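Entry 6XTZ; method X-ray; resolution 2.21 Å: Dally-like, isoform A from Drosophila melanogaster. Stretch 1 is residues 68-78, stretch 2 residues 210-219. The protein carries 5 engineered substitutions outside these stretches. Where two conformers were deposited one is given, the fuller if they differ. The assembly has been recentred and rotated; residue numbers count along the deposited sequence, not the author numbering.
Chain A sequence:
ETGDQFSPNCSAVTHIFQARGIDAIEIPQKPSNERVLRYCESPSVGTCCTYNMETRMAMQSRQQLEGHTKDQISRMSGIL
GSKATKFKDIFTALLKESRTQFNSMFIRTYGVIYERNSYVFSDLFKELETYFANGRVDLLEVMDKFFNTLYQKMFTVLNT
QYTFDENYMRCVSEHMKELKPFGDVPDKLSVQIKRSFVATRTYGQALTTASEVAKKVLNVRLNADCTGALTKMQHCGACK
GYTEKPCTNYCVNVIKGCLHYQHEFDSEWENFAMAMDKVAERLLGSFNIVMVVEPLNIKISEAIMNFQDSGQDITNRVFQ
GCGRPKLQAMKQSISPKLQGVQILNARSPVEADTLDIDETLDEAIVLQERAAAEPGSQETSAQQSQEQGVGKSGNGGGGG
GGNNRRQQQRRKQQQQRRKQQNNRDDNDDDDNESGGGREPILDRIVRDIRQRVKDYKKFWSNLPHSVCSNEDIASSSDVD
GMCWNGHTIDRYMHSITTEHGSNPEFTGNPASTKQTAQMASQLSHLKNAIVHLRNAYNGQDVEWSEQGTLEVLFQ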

# COMPACT_ATOMS: atom_id res chain seq x y z
N HIS A 68 -19.84 5.34 -7.52
CA HIS A 68 -18.94 6.30 -6.89
C HIS A 68 -17.75 5.61 -6.25
O HIS A 68 -16.61 6.08 -6.37
N THR A 69 -17.97 4.49 -5.57
CA THR A 69 -16.86 3.78 -4.94
C THR A 69 -15.97 3.12 -5.98
O THR A 69 -14.74 3.08 -5.81
N LYS A 70 -16.56 2.61 -7.07
CA LYS A 70 -15.75 1.99 -8.12
C LYS A 70 -14.79 2.99 -8.74
O LYS A 70 -13.62 2.66 -9.00
N ASP A 71 -15.25 4.22 -8.98
CA ASP A 71 -14.39 5.23 -9.57
C ASP A 71 -13.29 5.65 -8.60
O ASP A 71 -12.14 5.86 -9.01
N GLN A 72 -13.62 5.78 -7.31
CA GLN A 72 -12.62 6.18 -6.33
C GLN A 72 -11.57 5.09 -6.12
O GLN A 72 -10.38 5.38 -6.06
N ILE A 73 -12.01 3.84 -6.02
CA ILE A 73 -11.08 2.75 -5.70
C ILE A 73 -10.18 2.45 -6.89
O ILE A 73 -8.96 2.31 -6.74
N SER A 74 -10.76 2.35 -8.09
CA SER A 74 -9.96 2.00 -9.27
C SER A 74 -8.96 3.10 -9.62
O SER A 74 -7.87 2.80 -10.12
N ARG A 75 -9.30 4.36 -9.36
CA ARG A 75 -8.37 5.45 -9.65
C ARG A 75 -7.21 5.45 -8.67
O ARG A 75 -6.06 5.69 -9.06
N MET A 76 -7.48 5.19 -7.39
CA MET A 76 -6.39 5.04 -6.42
C MET A 76 -5.55 3.82 -6.75
O MET A 76 -4.31 3.88 -6.72
N SER A 77 -6.20 2.69 -7.06
CA SER A 77 -5.47 1.48 -7.42
C SER A 77 -4.61 1.70 -8.65
O SER A 77 -3.47 1.22 -8.72
N GLY A 78 -5.13 2.43 -9.64
CA GLY A 78 -4.37 2.67 -10.86
C GLY A 78 -3.16 3.55 -10.63
O GLY A 78 -2.08 3.29 -11.17
N ALA A 210 -0.59 -3.41 -2.43
CA ALA A 210 -1.67 -2.53 -1.99
C ALA A 210 -2.56 -2.12 -3.16
O ALA A 210 -3.77 -1.97 -3.00
N SER A 211 -1.97 -1.94 -4.34
CA SER A 211 -2.77 -1.63 -5.52
C SER A 211 -3.58 -2.84 -5.96
O SER A 211 -4.71 -2.69 -6.45
N GLU A 212 -3.03 -4.04 -5.80
CA GLU A 212 -3.75 -5.25 -6.20
C GLU A 212 -4.90 -5.55 -5.26
O GLU A 212 -6.02 -5.85 -5.70
N VAL A 213 -4.66 -5.47 -3.95
CA VAL A 213 -5.73 -5.78 -3.00
C VAL A 213 -6.82 -4.72 -3.04
O VAL A 213 -8.00 -5.02 -2.84
N ALA A 214 -6.45 -3.46 -3.32
CA ALA A 214 -7.46 -2.42 -3.46
C ALA A 214 -8.36 -2.69 -4.66
O ALA A 214 -9.58 -2.48 -4.59
N LYS A 215 -7.78 -3.16 -5.76
CA LYS A 215 -8.57 -3.47 -6.94
C LYS A 215 -9.52 -4.64 -6.69
O LYS A 215 -10.64 -4.65 -7.23
N LYS A 216 -9.11 -5.61 -5.88
CA LYS A 216 -9.96 -6.76 -5.59
C LYS A 216 -11.15 -6.40 -4.72
O LYS A 216 -12.15 -7.13 -4.72
N VAL A 217 -11.08 -5.30 -3.96
CA VAL A 217 -12.22 -4.86 -3.16
C VAL A 217 -13.41 -4.52 -4.05
O VAL A 217 -14.56 -4.58 -3.60
N LEU A 218 -13.16 -4.19 -5.32
CA LEU A 218 -14.24 -3.91 -6.26
C LEU A 218 -15.14 -5.11 -6.50
O LEU A 218 -16.27 -4.94 -6.96
N ASN A 219 -14.67 -6.32 -6.20
CA ASN A 219 -15.46 -7.53 -6.40
C ASN A 219 -16.56 -7.72 -5.36
O ASN A 219 -17.42 -8.58 -5.55

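The helix of residues 68-78 runs nearly antiparallel to that of 210-216, at 163° between their N-to-C directions and 8.6 Å at closest approach. The CA atoms of Ser77 and Ser211 lie 4.5 Å apart, against 6.4 Å for those of Lys70 and Leu218, so the end with two small serines is the tighter one.

Polar contacts concentrate there. Both serines adopt the t rotamer, and their hydroxyls make reciprocal hydrogen bonds to main-chain carbonyls: Ser211 OG donates to Ser77 O at 2.5 Å, and Ser77 OG donates to Ser211 O at 2.6 Å. Ser77 CB points toward the partner helix, and its OG also lies 3.5 Å from Lys215 CB; the all-t lysine chain then leads away.

Van der Waals packing, mostly apolar, occupies the rest. Ile73 (m, t) points in, its CB 3.7 Å from Leu218 CD2 and its CD1 4.4 Å from Val217 CG1, while its CG2 comes within 3.1 Å of the carbonyl oxygen Ala214 O, a close contact with a polar atom. Met76 (t, t, p) leaves its helix sideways, yet its CE reaches Ala214 CB at 3.7 Å. Leu218 (m, t) likewise starts sideways and bends nearer, with CD2 3.7 Å from Lys70 CA and CD1 4.1 Å from Ser74 CB.

Within the first helix, Ser74 OG (chi1 p) donates to Lys70 O at 2.8 Å, while Asp71 OD2 and Arg75 NH2 form a 2.6 Å salt bridge.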

# COMPACT_ATOMS: atom_id res chain seq x y z
CB HIS A 68 -19.70 7.13 -5.85
CG HIS A 68 -18.87 8.18 -5.19
ND1 HIS A 68 -18.84 9.49 -5.62
CD2 HIS A 68 -18.05 8.12 -4.11
CE1 HIS A 68 -18.03 10.19 -4.85
NE2 HIS A 68 -17.54 9.38 -3.93
CB THR A 69 -17.39 2.74 -3.95
OG1 THR A 69 -18.20 1.78 -4.65
CG2 THR A 69 -18.22 3.40 -2.87
CB LYS A 70 -16.66 1.38 -9.19
CG LYS A 70 -15.91 0.74 -10.35
CD LYS A 70 -16.87 0.20 -11.39
CE LYS A 70 -16.13 -0.43 -12.56
NZ LYS A 70 -15.29 -1.58 -12.13
CB ASP A 71 -15.22 6.45 -9.99
CG ASP A 71 -14.37 7.56 -10.58
OD1 ASP A 71 -13.80 7.35 -11.66
OD2 ASP A 71 -14.29 8.63 -9.95
CB GLN A 72 -13.31 6.52 -5.00
CG GLN A 72 -14.16 7.77 -5.04
CD GLN A 72 -13.34 9.03 -5.15
OE1 GLN A 72 -12.28 9.15 -4.53
NE2 GLN A 72 -13.81 9.98 -5.95
CB ILE A 73 -11.86 1.50 -5.25
CG1 ILE A 73 -12.57 1.76 -3.92
CG2 ILE A 73 -10.93 0.31 -5.14
CD1 ILE A 73 -13.50 0.65 -3.50
CB SER A 74 -10.87 1.72 -10.46
OG SER A 74 -11.54 2.89 -10.88
CB ARG A 75 -9.11 6.78 -9.63
CG ARG A 75 -8.28 7.98 -10.05
CD ARG A 75 -9.13 8.99 -10.81
NE ARG A 75 -10.50 9.02 -10.31
CZ ARG A 75 -10.92 9.80 -9.32
NH1 ARG A 75 -10.08 10.63 -8.72
NH2 ARG A 75 -12.19 9.76 -8.93
CB MET A 76 -6.95 4.93 -5.01
CG MET A 76 -5.89 4.63 -3.96
SD MET A 76 -6.54 4.14 -2.36
CE MET A 76 -7.26 2.55 -2.77
CB SER A 77 -6.44 0.33 -7.64
OG SER A 77 -5.76 -0.86 -7.99
CB ALA A 210 -1.09 -1.29 -1.31
CB SER A 211 -1.87 -1.15 -6.66
OG SER A 211 -2.61 -0.98 -7.86
CB GLU A 212 -2.78 -6.43 -6.27
CG GLU A 212 -1.68 -6.28 -7.31
CD GLU A 212 -0.64 -7.38 -7.21
OE1 GLU A 212 -0.59 -8.08 -6.17
OE2 GLU A 212 0.14 -7.55 -8.17
CB VAL A 213 -5.16 -5.95 -1.57
CG1 VAL A 213 -4.15 -7.09 -1.53
CG2 VAL A 213 -4.55 -4.66 -1.05
CB ALA A 214 -6.80 -1.05 -3.58
CB LYS A 215 -7.65 -3.77 -8.13
CG LYS A 215 -8.37 -3.91 -9.46
CD LYS A 215 -7.37 -4.09 -10.60
CE LYS A 215 -8.07 -4.22 -11.94
NZ LYS A 215 -7.09 -4.40 -13.05
CB LYS A 216 -9.14 -7.86 -4.92
CG LYS A 216 -8.13 -8.54 -5.83
CD LYS A 216 -8.81 -9.45 -6.83
CE LYS A 216 -7.80 -10.23 -7.65
NZ LYS A 216 -8.46 -11.17 -8.60
CB VAL A 217 -11.81 -3.67 -2.27
CG1 VAL A 217 -12.97 -3.18 -1.42
CG2 VAL A 217 -10.65 -4.06 -1.37
CB LEU A 218 -13.66 -3.43 -7.60
CG LEU A 218 -12.87 -2.13 -7.59
CD1 LEU A 218 -12.26 -1.87 -8.96
CD2 LEU A 218 -13.75 -0.97 -7.18
CB ASN A 219 -14.55 -8.76 -6.40
CG ASN A 219 -13.48 -8.70 -7.47
OD1 ASN A 219 -13.64 -8.04 -8.50
ND2 ASN A 219 -12.37 -9.40 -7.24